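Local coordinates for protein carbon monoxide dehydrogenase (Thermococcus sp. AM4, PDB 6T7J) that probably catalyses the reversible oxidation of carbon monoxide to carbon dioxide at a metal cluster, here captured in a nickel-free form, at residues Lys6-Ala11 and Lys26-Gly31; Lys18-Leu23 and Gln325-Ile330; Thr34-Leu39 and Val456-Ser461; Ala347-Ala352 and Thr357-Thr362. One frame throughout, in Å; residues are numbered along the deposited sequence.

How the interactions relate
Starting from the N terminus, interaction 1 closes a short loop that folds the leading coil back onto the end of helix 20-30. Interaction 2 crosses it: the beginning of the same helix reaches some 300 residues ahead to helix 325-330. Interaction 3 opens on the next helix, 35-42, after interaction 1 has closed, and runs to 456-461, crossing interaction 2. Interaction 4, a local turn from helix 347-352 into strand 358-361, is nested inside that long loop. E28 bonded to H37 joins interactions 1 and 3, and the E326-R38 salt bridge joins 2 and 3. The N-terminal helices are thereby tied to both parallel-sheet regions of the chain.

Interaction 1: residues Lys6-Ala11 and Lys26-Gly31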
loop_
_atom_site.group_PDB
_atom_site.type_symbol
_atom_site.label_atom_id
_atom_site.label_comp_id
_atom_site.label_asym_id
_atom_site.label_seq_id
_atom_site.Cartn_x
_atom_site.Cartn_y
_atom_site.Cartn_z
ATOM N N LYS A 6 35.069 5.546 -0.784
ATOM C CA LYS A 6 35.688 4.443 -0.057
ATOM C C LYS A 6 36.091 3.301 -0.986
ATOM O O LYS A 6 37.167 2.716 -0.819
ATOM C CB LYS A 6 34.741 3.945 1.036
ATOM C CG LYS A 6 35.369 2.973 2.026
ATOM C CD LYS A 6 36.778 3.367 2.422
ATOM C CE LYS A 6 37.624 2.139 2.723
ATOM N NZ LYS A 6 39.070 2.418 2.519
ATOM N N TYR A 7 35.250 2.966 -1.963
ATOM C CA TYR A 7 35.547 1.901 -2.916
ATOM C C TYR A 7 35.349 2.427 -4.328
ATOM O O TYR A 7 34.297 2.993 -4.642
ATOM C CB TYR A 7 34.664 0.666 -2.686
ATOM C CG TYR A 7 34.562 0.237 -1.242
ATOM C CD1 TYR A 7 35.332 -0.809 -0.749
ATOM C CD2 TYR A 7 33.691 0.873 -0.370
ATOM C CE1 TYR A 7 35.239 -1.201 0.574
ATOM C CE2 TYR A 7 33.587 0.484 0.947
ATOM C CZ TYR A 7 34.367 -0.545 1.417
ATOM O OH TYR A 7 34.262 -0.923 2.736
ATOM N N ARG A 8 36.354 2.235 -5.173
ATOM C CA ARG A 8 36.294 2.687 -6.553
ATOM C C ARG A 8 35.649 1.624 -7.433
ATOM O O ARG A 8 35.753 0.423 -7.173
ATOM C CB ARG A 8 37.691 3.030 -7.068
ATOM C CG ARG A 8 38.370 4.114 -6.249
ATOM C CD ARG A 8 39.589 4.693 -6.949
ATOM N NE ARG A 8 39.815 6.081 -6.556
ATOM C CZ ARG A 8 40.492 6.963 -7.282
ATOM N NH1 ARG A 8 40.643 8.207 -6.846
ATOM N NH2 ARG A 8 41.021 6.600 -8.442
ATOM N N VAL A 9 34.974 2.085 -8.478
ATOM C CA VAL A 9 34.189 1.227 -9.360
ATOM C C VAL A 9 35.048 0.875 -10.570
ATOM O O VAL A 9 35.437 1.782 -11.320
ATOM C CB VAL A 9 32.887 1.916 -9.794
ATOM C CG1 VAL A 9 32.166 1.086 -10.846
ATOM C CG2 VAL A 9 31.996 2.159 -8.586
ATOM N N PRO A 10 35.369 -0.404 -10.795
ATOM C CA PRO A 10 36.076 -0.780 -12.028
ATOM C C PRO A 10 35.276 -0.383 -13.257
ATOM O O PRO A 10 34.326 -1.071 -13.644
ATOM C CB PRO A 10 36.220 -2.303 -11.906
ATOM C CG PRO A 10 35.181 -2.712 -10.908
ATOM C CD PRO A 10 35.069 -1.571 -9.949
ATOM N N ALA A 11 35.661 0.734 -13.878
ATOM C CA ALA A 11 34.809 1.391 -14.860
ATOM C C ALA A 11 34.857 0.751 -16.241
ATOM O O ALA A 11 33.894 0.892 -17.001
ATOM C CB ALA A 11 35.186 2.869 -14.972
ATOM N N LYS A 26 35.187 10.365 -13.952
ATOM C CA LYS A 26 35.134 11.795 -13.656
ATOM C C LYS A 26 34.516 12.047 -12.287
ATOM O O LYS A 26 35.006 12.885 -11.518
ATOM C CB LYS A 26 34.349 12.525 -14.745
ATOM C CG LYS A 26 34.274 14.029 -14.549
ATOM C CD LYS A 26 33.648 14.710 -15.752
ATOM C CE LYS A 26 33.817 16.217 -15.681
ATOM N NZ LYS A 26 33.168 16.790 -14.472
ATOM N N ALA A 27 33.438 11.328 -11.962
ATOM C CA ALA A 27 32.839 11.436 -10.638
ATOM C C ALA A 27 33.833 11.043 -9.554
ATOM O O ALA A 27 33.900 11.688 -8.499
ATOM C CB ALA A 27 31.590 10.560 -10.555
ATOM N N GLU A 28 34.610 9.986 -9.796
ATOM C CA GLU A 28 35.603 9.560 -8.812
ATOM C C GLU A 28 36.660 10.635 -8.594
ATOM O O GLU A 28 36.992 10.974 -7.452
ATOM C CB GLU A 28 36.253 8.252 -9.254
ATOM C CG GLU A 28 35.305 7.076 -9.264
ATOM C CD GLU A 28 35.994 5.778 -8.927
ATOM O OE1 GLU A 28 37.238 5.780 -8.828
ATOM O OE2 GLU A 28 35.291 4.757 -8.765
ATOM N N GLU A 29 37.204 11.186 -9.681
ATOM C CA GLU A 29 38.248 12.195 -9.530
ATOM C C GLU A 29 37.698 13.488 -8.939
ATOM O O GLU A 29 38.448 14.251 -8.320
ATOM C CB GLU A 29 38.937 12.455 -10.869
ATOM C CG GLU A 29 40.147 11.555 -11.116
ATOM C CD GLU A 29 41.455 12.170 -10.640
ATOM O OE1 GLU A 29 42.133 12.834 -11.455
ATOM O OE2 GLU A 29 41.807 11.989 -9.452
ATOM N N GLU A 30 36.402 13.746 -9.103
ATOM C CA GLU A 30 35.765 14.880 -8.445
ATOM C C GLU A 30 35.248 14.544 -7.052
ATOM O O GLU A 30 34.803 15.451 -6.339
ATOM C CB GLU A 30 34.611 15.411 -9.301
ATOM C CG GLU A 30 34.990 16.576 -10.198
ATOM C CD GLU A 30 34.118 16.659 -11.433
ATOM O OE1 GLU A 30 34.657 16.531 -12.551
ATOM O OE2 GLU A 30 32.893 16.851 -11.284
ATOM N N GLY A 31 35.295 13.276 -6.650
ATOM C CA GLY A 31 34.801 12.889 -5.345
ATOM C C GLY A 31 33.295 12.850 -5.236
ATOM O O GLY A 31 32.749 13.137 -4.166
#
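E28 reaches out from helix 20-30 and sets its carboxylate against the backbone of R8 and V9, and nearly everything that matters here happens at those two oxygens. The tight half belongs to OE2. V9 N lies 2.7 Å from E28 OE2 and donates a nearly straight hydrogen bond (169°) that meets the oxygen almost along its C-O axis. Just beside it, R8 CA comes to 3.2 Å from the same OE2, which brings the oxygen right up to the extended chain. A bend at chi2 (-148°) turns the carboxylate into this position. OE2 has a second partner in H37 NE2 of helix 35-42, and V9 closes off this inner side by packing on W36, H37 and L40.

The other oxygen faces the exposed side chain of R8. E28 OE1 lies against its aliphatic part, 3.2 Å from R8 CD, and ends over one face of the guanidinium. Its 3.4 Å separation from R8 NE makes a salt bridge, but OE1 lies well out of the guanidinium plane, the two groups being 71° apart, and no N-H points at it; the attraction is one of charge. Farther out, R8 NH1 and E29 OE2 stay 4.7 Å apart, opposite charges without contact on an exposed surface. The helix finishes just beyond in a Schellman motif at G31, whose backbone bonds to E3 of the same leading coil.

One carboxylate thus does two jobs: OE2 takes a straight bond from the V9 N-H and a second to the H37 imidazole, while OE1 adds a looser electrostatic hold. These surroundings probably keep E28 ionised.

Interaction 2: residues Lys18-Leu23 and Gln325-Ile330; sequences KGVAEL and QELAII
L327 spreads its two methyls over V20 and L23, one branch for each, where the start of helix 20-30 packs against helix 325-330. The latter helix belongs to the connection between strands 318-320 and 336-339 of a six-stranded parallel sheet in the 3-2-1-4-5-6 order of Rossmann-type folds, so the contact presses the N-terminal helix onto that alpha/beta layer.

With CG beside its backbone N (chi1 -59°), L327 directs its fork at the other helix. CD1 goes to V20 and meets CG1 at 3.6 Å, the two side chains crossing at about a right angle. CD2 goes to L23 and lies 3.7 Å from CB, the two leucines meeting at a slant. L23 answers with its own branch: CD2 rests 3.8 Å from L327 CB. I330, one turn further on, lends only CG2, which sits 3.8 Å from L23 O.

I24 and W36 also touch L327, so its isobutyl end is packed from helix 35-42 as well. The interface between the two segments is entirely apolar at its side chains. The closest approach is L23 CD2 to the backbone oxygen L327 O, at 3.4 Å.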
loop_
_atom_site.group_PDB
_atom_site.type_symbol
_atom_site.label_atom_id
_atom_site.label_comp_id
_atom_site.label_asym_id
_atom_site.label_seq_id
_atom_site.Cartn_x
_atom_site.Cartn_y
_atom_site.Cartn_z
ATOM N N LYS A 18 28.617 3.312 -24.402
ATOM C CA LYS A 18 29.816 4.138 -24.427
ATOM C C LYS A 18 29.572 5.462 -23.711
ATOM O O LYS A 18 28.544 6.114 -23.917
ATOM C CB LYS A 18 30.254 4.384 -25.871
ATOM C CG LYS A 18 30.538 3.121 -26.668
ATOM C CD LYS A 18 31.751 2.384 -26.121
ATOM C CE LYS A 18 31.885 1.000 -26.740
ATOM N NZ LYS A 18 31.436 -0.077 -25.811
ATOM N N GLY A 19 30.519 5.855 -22.862
ATOM C CA GLY A 19 30.458 7.101 -22.127
ATOM C C GLY A 19 30.222 6.943 -20.639
ATOM O O GLY A 19 30.553 7.861 -19.875
ATOM N N VAL A 20 29.661 5.813 -20.206
ATOM C CA VAL A 20 29.365 5.626 -18.788
ATOM C C VAL A 20 30.653 5.520 -17.979
ATOM O O VAL A 20 30.773 6.103 -16.893
ATOM C CB VAL A 20 28.466 4.389 -18.595
ATOM C CG1 VAL A 20 28.312 4.061 -17.118
ATOM C CG2 VAL A 20 27.107 4.617 -19.242
ATOM N N ALA A 21 31.638 4.781 -18.496
ATOM C CA ALA A 21 32.898 4.602 -17.782
ATOM C C ALA A 21 33.610 5.935 -17.569
ATOM O O ALA A 21 34.069 6.235 -16.458
ATOM C CB ALA A 21 33.795 3.630 -18.546
ATOM N N GLU A 22 33.725 6.740 -18.633
ATOM C CA GLU A 22 34.398 8.031 -18.520
ATOM C C GLU A 22 33.774 8.882 -17.423
ATOM O O GLU A 22 34.486 9.520 -16.638
ATOM C CB GLU A 22 34.350 8.783 -19.852
ATOM C CG GLU A 22 34.217 7.918 -21.094
ATOM C CD GLU A 22 34.026 8.751 -22.355
ATOM O OE1 GLU A 22 34.017 9.997 -22.252
ATOM O OE2 GLU A 22 33.883 8.163 -23.448
ATOM N N LEU A 23 32.444 8.885 -17.339
ATOM C CA LEU A 23 31.772 9.747 -16.378
ATOM C C LEU A 23 31.844 9.192 -14.963
ATOM O O LEU A 23 31.907 9.969 -14.004
ATOM C CB LEU A 23 30.321 9.967 -16.800
ATOM C CG LEU A 23 30.061 11.194 -17.680
ATOM C CD1 LEU A 23 31.151 11.393 -18.724
ATOM C CD2 LEU A 23 28.713 11.068 -18.347
ATOM N N GLN A 325 21.217 8.932 -14.961
ATOM C CA GLN A 325 20.748 10.262 -14.578
ATOM C C GLN A 325 21.837 11.043 -13.846
ATOM O O GLN A 325 22.194 12.158 -14.249
ATOM C CB GLN A 325 19.471 10.163 -13.732
ATOM C CG GLN A 325 19.542 9.251 -12.514
ATOM C CD GLN A 325 18.198 9.097 -11.831
ATOM O OE1 GLN A 325 17.727 10.009 -11.148
ATOM N NE2 GLN A 325 17.567 7.944 -12.016
ATOM N N GLU A 326 22.402 10.453 -12.786
ATOM C CA GLU A 326 23.544 11.053 -12.105
ATOM C C GLU A 326 24.622 11.458 -13.098
ATOM O O GLU A 326 25.090 12.604 -13.096
ATOM C CB GLU A 326 24.123 10.072 -11.087
ATOM C CG GLU A 326 23.526 10.154 -9.702
ATOM C CD GLU A 326 23.968 8.994 -8.840
ATOM O OE1 GLU A 326 24.081 7.873 -9.380
ATOM O OE2 GLU A 326 24.214 9.204 -7.634
ATOM N N LEU A 327 25.012 10.525 -13.972
ATOM C CA LEU A 327 26.099 10.788 -14.907
ATOM C C LEU A 327 25.806 11.998 -15.781
ATOM O O LEU A 327 26.732 12.730 -16.152
ATOM C CB LEU A 327 26.355 9.553 -15.769
ATOM C CG LEU A 327 26.726 8.291 -14.987
ATOM C CD1 LEU A 327 26.708 7.066 -15.887
ATOM C CD2 LEU A 327 28.084 8.458 -14.320
ATOM N N ALA A 328 24.528 12.244 -16.091
ATOM C CA ALA A 328 24.187 13.385 -16.934
ATOM C C ALA A 328 24.579 14.694 -16.266
ATOM O O ALA A 328 25.021 15.635 -16.936
ATOM C CB ALA A 328 22.694 13.368 -17.264
ATOM N N ILE A 329 24.438 14.771 -14.942
ATOM C CA ILE A 329 24.860 15.969 -14.226
ATOM C C ILE A 329 26.378 16.048 -14.170
ATOM O O ILE A 329 26.951 17.142 -14.091
ATOM C CB ILE A 329 24.235 15.992 -12.818
ATOM C CG1 ILE A 329 22.733 15.711 -12.898
ATOM C CG2 ILE A 329 24.496 17.323 -12.127
ATOM C CD1 ILE A 329 22.069 15.549 -11.546
ATOM N N ILE A 330 27.060 14.900 -14.221
ATOM C CA ILE A 330 28.517 14.884 -14.122
ATOM C C ILE A 330 29.189 15.275 -15.430
ATOM O O ILE A 330 30.403 15.515 -15.447
ATOM C CB ILE A 330 28.937 13.497 -13.600
ATOM C CG1 ILE A 330 28.140 13.180 -12.333
ATOM C CG2 ILE A 330 30.426 13.439 -13.288
ATOM C CD1 ILE A 330 28.543 11.912 -11.641
#

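Interaction 3: residues Thr34-Leu39 and Val456-Ser461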
loop_
_atom_site.group_PDB
_atom_site.type_symbol
_atom_site.label_atom_id
_atom_site.label_comp_id
_atom_site.label_asym_id
_atom_site.label_seq_id
_atom_site.Cartn_x
_atom_site.Cartn_y
_atom_site.Cartn_z
ATOM N N THR A 34 28.329 7.910 -7.138
ATOM C CA THR A 34 27.237 7.474 -7.993
ATOM C C THR A 34 26.536 6.282 -7.349
ATOM O O THR A 34 26.888 5.841 -6.250
ATOM C CB THR A 34 27.744 7.123 -9.395
ATOM O OG1 THR A 34 28.324 5.813 -9.385
ATOM C CG2 THR A 34 28.781 8.135 -9.857
ATOM N N ALA A 35 25.527 5.756 -8.048
ATOM C CA ALA A 35 24.799 4.601 -7.533
ATOM C C ALA A 35 25.705 3.385 -7.378
ATOM O O ALA A 35 25.493 2.562 -6.481
ATOM C CB ALA A 35 23.617 4.273 -8.447
ATOM N N TRP A 36 26.724 3.260 -8.232
ATOM C CA TRP A 36 27.633 2.122 -8.140
ATOM C C TRP A 36 28.476 2.182 -6.868
ATOM O O TRP A 36 28.645 1.167 -6.179
ATOM C CB TRP A 36 28.528 2.073 -9.380
ATOM C CG TRP A 36 27.806 1.736 -10.657
ATOM C CD1 TRP A 36 27.487 0.490 -11.112
ATOM C CD2 TRP A 36 27.330 2.658 -11.648
ATOM N NE1 TRP A 36 26.838 0.577 -12.320
ATOM C CE2 TRP A 36 26.730 1.897 -12.672
ATOM C CE3 TRP A 36 27.350 4.051 -11.767
ATOM C CZ2 TRP A 36 26.155 2.482 -13.799
ATOM C CZ3 TRP A 36 26.780 4.630 -12.888
ATOM C CH2 TRP A 36 26.190 3.845 -13.888
ATOM N N HIS A 37 29.010 3.363 -6.540
ATOM C CA HIS A 37 29.806 3.506 -5.324
ATOM C C HIS A 37 28.983 3.183 -4.083
ATOM O O HIS A 37 29.462 2.503 -3.167
ATOM C CB HIS A 37 30.375 4.923 -5.229
ATOM C CG HIS A 37 31.184 5.332 -6.420
ATOM N ND1 HIS A 37 30.653 6.051 -7.470
ATOM C CD2 HIS A 37 32.487 5.126 -6.727
ATOM C CE1 HIS A 37 31.593 6.267 -8.373
ATOM N NE2 HIS A 37 32.714 5.714 -7.947
ATOM N N ARG A 38 27.736 3.655 -4.036
ATOM C CA ARG A 38 26.905 3.397 -2.867
ATOM C C ARG A 38 26.457 1.942 -2.808
ATOM O O ARG A 38 26.332 1.377 -1.713
ATOM C CB ARG A 38 25.712 4.352 -2.863
ATOM C CG ARG A 38 26.126 5.818 -2.736
ATOM C CD ARG A 38 24.933 6.738 -2.565
ATOM N NE ARG A 38 24.073 6.729 -3.744
ATOM C CZ ARG A 38 24.201 7.564 -4.770
ATOM N NH1 ARG A 38 25.156 8.485 -4.765
ATOM N NH2 ARG A 38 23.375 7.476 -5.803
ATOM N N LEU A 39 26.229 1.312 -3.966
ATOM C CA LEU A 39 26.012 -0.131 -3.986
ATOM C C LEU A 39 27.198 -0.868 -3.378
ATOM O O LEU A 39 27.020 -1.796 -2.580
ATOM C CB LEU A 39 25.767 -0.615 -5.415
ATOM C CG LEU A 39 25.785 -2.137 -5.579
ATOM C CD1 LEU A 39 24.594 -2.762 -4.863
ATOM C CD2 LEU A 39 25.804 -2.536 -7.050
ATOM N N VAL A 456 23.797 -5.868 -11.931
ATOM C CA VAL A 456 24.173 -6.476 -13.198
ATOM C C VAL A 456 24.833 -5.410 -14.064
ATOM O O VAL A 456 24.667 -4.204 -13.849
ATOM C CB VAL A 456 22.966 -7.109 -13.922
ATOM C CG1 VAL A 456 22.345 -8.200 -13.065
ATOM C CG2 VAL A 456 21.933 -6.043 -14.269
ATOM N N LYS A 457 25.601 -5.867 -15.053
ATOM C CA LYS A 457 26.313 -4.949 -15.934
ATOM C C LYS A 457 25.330 -4.029 -16.649
ATOM O O LYS A 457 24.301 -4.476 -17.166
ATOM C CB LYS A 457 27.153 -5.727 -16.947
ATOM C CG LYS A 457 28.048 -4.839 -17.796
ATOM C CD LYS A 457 29.067 -5.641 -18.581
ATOM C CE LYS A 457 30.049 -4.720 -19.289
ATOM N NZ LYS A 457 31.173 -5.470 -19.918
ATOM N N HIS A 458 25.657 -2.738 -16.680
ATOM C CA HIS A 458 24.708 -1.716 -17.105
ATOM C C HIS A 458 24.371 -1.861 -18.586
ATOM O O HIS A 458 25.251 -1.755 -19.449
ATOM C CB HIS A 458 25.270 -0.328 -16.813
ATOM C CG HIS A 458 24.385 0.786 -17.275
ATOM N ND1 HIS A 458 24.804 1.747 -18.170
ATOM C CD2 HIS A 458 23.100 1.088 -16.973
ATOM C CE1 HIS A 458 23.816 2.595 -18.397
ATOM N NE2 HIS A 458 22.771 2.217 -17.682
ATOM N N ASN A 459 23.091 -2.110 -18.868
ATOM C CA ASN A 459 22.541 -2.237 -20.214
ATOM C C ASN A 459 23.093 -3.440 -20.970
ATOM O O ASN A 459 22.708 -3.670 -22.120
ATOM C CB ASN A 459 22.783 -0.961 -21.026
ATOM C CG ASN A 459 21.890 0.186 -20.592
ATOM O OD1 ASN A 459 20.831 -0.025 -20.001
ATOM N ND2 ASN A 459 22.315 1.407 -20.887
ATOM N N TYR A 460 23.974 -4.226 -20.343
ATOM C CA TYR A 460 24.553 -5.368 -21.046
ATOM C C TYR A 460 23.505 -6.430 -21.347
ATOM O O TYR A 460 23.460 -6.964 -22.461
ATOM C CB TYR A 460 25.703 -5.975 -20.242
ATOM C CG TYR A 460 26.346 -7.158 -20.936
ATOM C CD1 TYR A 460 27.229 -6.971 -21.991
ATOM C CD2 TYR A 460 26.055 -8.460 -20.549
ATOM C CE1 TYR A 460 27.811 -8.047 -22.637
ATOM C CE2 TYR A 460 26.634 -9.543 -21.189
ATOM C CZ TYR A 460 27.510 -9.329 -22.231
ATOM O OH TYR A 460 28.089 -10.400 -22.870
ATOM N N SER A 461 22.657 -6.757 -20.370
ATOM C CA SER A 461 21.673 -7.810 -20.598
ATOM C C SER A 461 20.607 -7.364 -21.592
ATOM O O SER A 461 20.199 -8.150 -22.455
ATOM C CB SER A 461 21.049 -8.247 -19.274
ATOM O OG SER A 461 21.935 -9.088 -18.553
HETATM O O HOH W 1 26.733 -1.829 -13.582
#
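W36 brings the edge of its indole up to H458, and the two rings form a T-shaped pair. The six-membered ring of W36 and the imidazole have centroids 6.0 Å apart and planes at 83°, with the indole edge toward the imidazole face. The nearest atoms are W36 CZ2 and H458 CB at 4.2 Å, CB lying near the indole plane. H458 gets there because its CG stands anti to the backbone N (chi1 177°), which throws the ring out from the loop toward helix 35-42. A hydrogen bond between its ND1 and S15 OG steadies the ring, and the amide ND2 of N459 lies above one face, toward its rim.

The indole nitrogen is served separately. NE1 donates to a water at 2.7 Å in the plane of the ring, and the water in turn donates a hydrogen bond to V456 O, 3.2 Å away, so the tryptophan is linked to the loop through solvent as well as through its ring.

Helix 35-42 begins with a capping box: T34 OG1 accepts from W36 N at 3.2 Å, while T34 N donates to H37 ND1 at 3.0 Å. Segment 456-461 covers the end of the loop after strand 444-448 of the second parallel sheet and the first residues of helix 460-471. G450 and C451, earlier in that loop, line the pocket of the broken iron-sulfur cluster; that cluster lies about 9 Å from the H458 side chain.

R38 lays one guanidinium face over T34 O, 3.4 Å below the plane. Its NH2 forms a salt bridge with E326 and a hydrogen bond with V76 O of the second subunit.

Interaction 4: residues Ala347-Ala352 and Thr357-Thr362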
loop_
_atom_site.group_PDB
_atom_site.type_symbol
_atom_site.label_atom_id
_atom_site.label_comp_id
_atom_site.label_asym_id
_atom_site.label_seq_id
_atom_site.Cartn_x
_atom_site.Cartn_y
_atom_site.Cartn_z
ATOM N N ALA A 347 19.762 11.315 -4.902
ATOM C CA ALA A 347 21.177 11.650 -5.015
ATOM C C ALA A 347 21.446 12.687 -6.098
ATOM O O ALA A 347 22.451 13.405 -6.022
ATOM C CB ALA A 347 21.992 10.387 -5.290
ATOM N N ILE A 348 20.574 12.788 -7.109
ATOM C CA ILE A 348 20.803 13.764 -8.170
ATOM C C ILE A 348 20.853 15.179 -7.619
ATOM O O ILE A 348 21.444 16.062 -8.248
ATOM C CB ILE A 348 19.741 13.663 -9.290
ATOM C CG1 ILE A 348 18.406 14.261 -8.839
ATOM C CG2 ILE A 348 19.596 12.229 -9.773
ATOM C CD1 ILE A 348 17.423 14.465 -9.966
ATOM N N VAL A 349 20.257 15.425 -6.450
ATOM C CA VAL A 349 20.428 16.728 -5.816
ATOM C C VAL A 349 21.862 16.884 -5.326
ATOM O O VAL A 349 22.547 17.856 -5.667
ATOM C CB VAL A 349 19.409 16.918 -4.680
ATOM C CG1 VAL A 349 19.826 18.068 -3.780
ATOM C CG2 VAL A 349 18.029 17.172 -5.259
ATOM N N ASP A 350 22.343 15.910 -4.548
ATOM C CA ASP A 350 23.726 15.920 -4.077
ATOM C C ASP A 350 24.694 16.206 -5.213
ATOM O O ASP A 350 25.457 17.178 -5.169
ATOM C CB ASP A 350 24.064 14.586 -3.427
ATOM C CG ASP A 350 23.540 14.487 -2.040
ATOM O OD1 ASP A 350 23.742 15.396 -1.214
ATOM O OD2 ASP A 350 22.882 13.487 -1.782
ATOM N N VAL A 351 24.648 15.373 -6.256
ATOM C CA VAL A 351 25.522 15.554 -7.413
ATOM C C VAL A 351 25.371 16.962 -7.975
ATOM O O VAL A 351 26.362 17.662 -8.227
ATOM C CB VAL A 351 25.221 14.483 -8.476
ATOM C CG1 VAL A 351 26.083 14.690 -9.709
ATOM C CG2 VAL A 351 25.432 13.095 -7.897
ATOM N N ALA A 352 24.124 17.416 -8.139
ATOM C CA ALA A 352 23.897 18.724 -8.741
ATOM C C ALA A 352 24.469 19.850 -7.895
ATOM O O ALA A 352 24.752 20.928 -8.428
ATOM C CB ALA A 352 22.404 18.960 -8.971
ATOM N N THR A 357 24.078 22.968 -11.701
ATOM C CA THR A 357 22.821 22.373 -12.133
ATOM C C THR A 357 21.718 22.571 -11.102
ATOM O O THR A 357 21.928 22.394 -9.899
ATOM C CB THR A 357 23.022 20.878 -12.394
ATOM O OG1 THR A 357 23.999 20.702 -13.428
ATOM C CG2 THR A 357 21.714 20.219 -12.809
ATOM N N LYS A 358 20.533 22.937 -11.587
ATOM C CA LYS A 358 19.352 23.097 -10.751
ATOM C C LYS A 358 18.413 21.909 -10.942
ATOM O O LYS A 358 18.022 21.589 -12.070
ATOM C CB LYS A 358 18.627 24.403 -11.076
ATOM C CG LYS A 358 19.414 25.650 -10.708
ATOM C CD LYS A 358 19.182 26.765 -11.712
ATOM C CE LYS A 358 19.703 28.094 -11.186
ATOM N NZ LYS A 358 18.964 28.541 -9.971
ATOM N N VAL A 359 18.064 21.264 -9.831
ATOM C CA VAL A 359 17.103 20.167 -9.818
ATOM C C VAL A 359 15.732 20.769 -9.509
ATOM O O VAL A 359 15.459 21.149 -8.373
ATOM C CB VAL A 359 17.486 19.102 -8.780
ATOM C CG1 VAL A 359 16.360 18.085 -8.603
ATOM C CG2 VAL A 359 18.786 18.411 -9.176
ATOM N N ILE A 360 14.876 20.862 -10.526
ATOM C CA ILE A 360 13.558 21.474 -10.375
ATOM C C ILE A 360 12.533 20.361 -10.205
ATOM O O ILE A 360 12.273 19.592 -11.138
ATOM C CB ILE A 360 13.206 22.374 -11.570
ATOM C CG1 ILE A 360 14.034 23.657 -11.550
ATOM C CG2 ILE A 360 11.732 22.733 -11.551
ATOM C CD1 ILE A 360 15.270 23.606 -12.409
ATOM N N THR A 361 11.942 20.275 -9.015
ATOM C CA THR A 361 10.772 19.437 -8.793
ATOM C C THR A 361 9.513 20.238 -9.107
ATOM O O THR A 361 9.453 21.449 -8.879
ATOM C CB THR A 361 10.724 18.919 -7.352
ATOM O OG1 THR A 361 10.929 20.004 -6.437
ATOM C CG2 THR A 361 11.795 17.865 -7.123
ATOM N N THR A 362 8.504 19.550 -9.649
ATOM C CA THR A 362 7.319 20.219 -10.175
ATOM C C THR A 362 5.993 19.614 -9.736
ATOM O O THR A 362 4.947 20.186 -10.059
ATOM C CB THR A 362 7.342 20.229 -11.713
ATOM O OG1 THR A 362 7.218 18.887 -12.197
ATOM C CG2 THR A 362 8.638 20.837 -12.241
HETATM O O HOH W 2 23.428 23.771 -8.422
#
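Helix 347-352 and strand 358-361 run roughly antiparallel, their N-to-C directions 149° apart and their axes 8.3 Å from each other at closest approach. The backbones converge toward the connecting turn: the CA atoms of V349 and V359 are 6.2 Å apart, those of A352 and T357 only 5.1 Å.

V359 is the side chain the helix closes over. CG1 points anti to the backbone N (chi1 170°), and the two methyls part ways. CG1 meets V349 CG2 at 3.8 Å, the valines crossing at about a right angle, and it also takes the end of I348, whose CD1 lies 4.0 Å away. I348 manages that reach by placing CG1 between its backbone N and carbonyl carbon (chi1 75°), an otherwise unfavoured position, with the rest of the chain extended. On the other branch, V359 CG2 sits 3.7 Å from A352 CB.

A352 sits where the two backbones come closest: its CB is also 4.0 Å from T357 CB. The hydroxyl of T357 is engaged elsewhere, bonded to V334 O.

From the strand, backbone bonds of I360 lead to I337 and V339, and one of V359 leads to V372, placing it between strands 336-339 and 372-373. D350, meanwhile, pairs with K74 of the second subunit. Helix and strand together form the later half of a beta-alpha-beta crossover, the repeating element of the Rossmann-type parallel sheet that this part of the enzyme is built on.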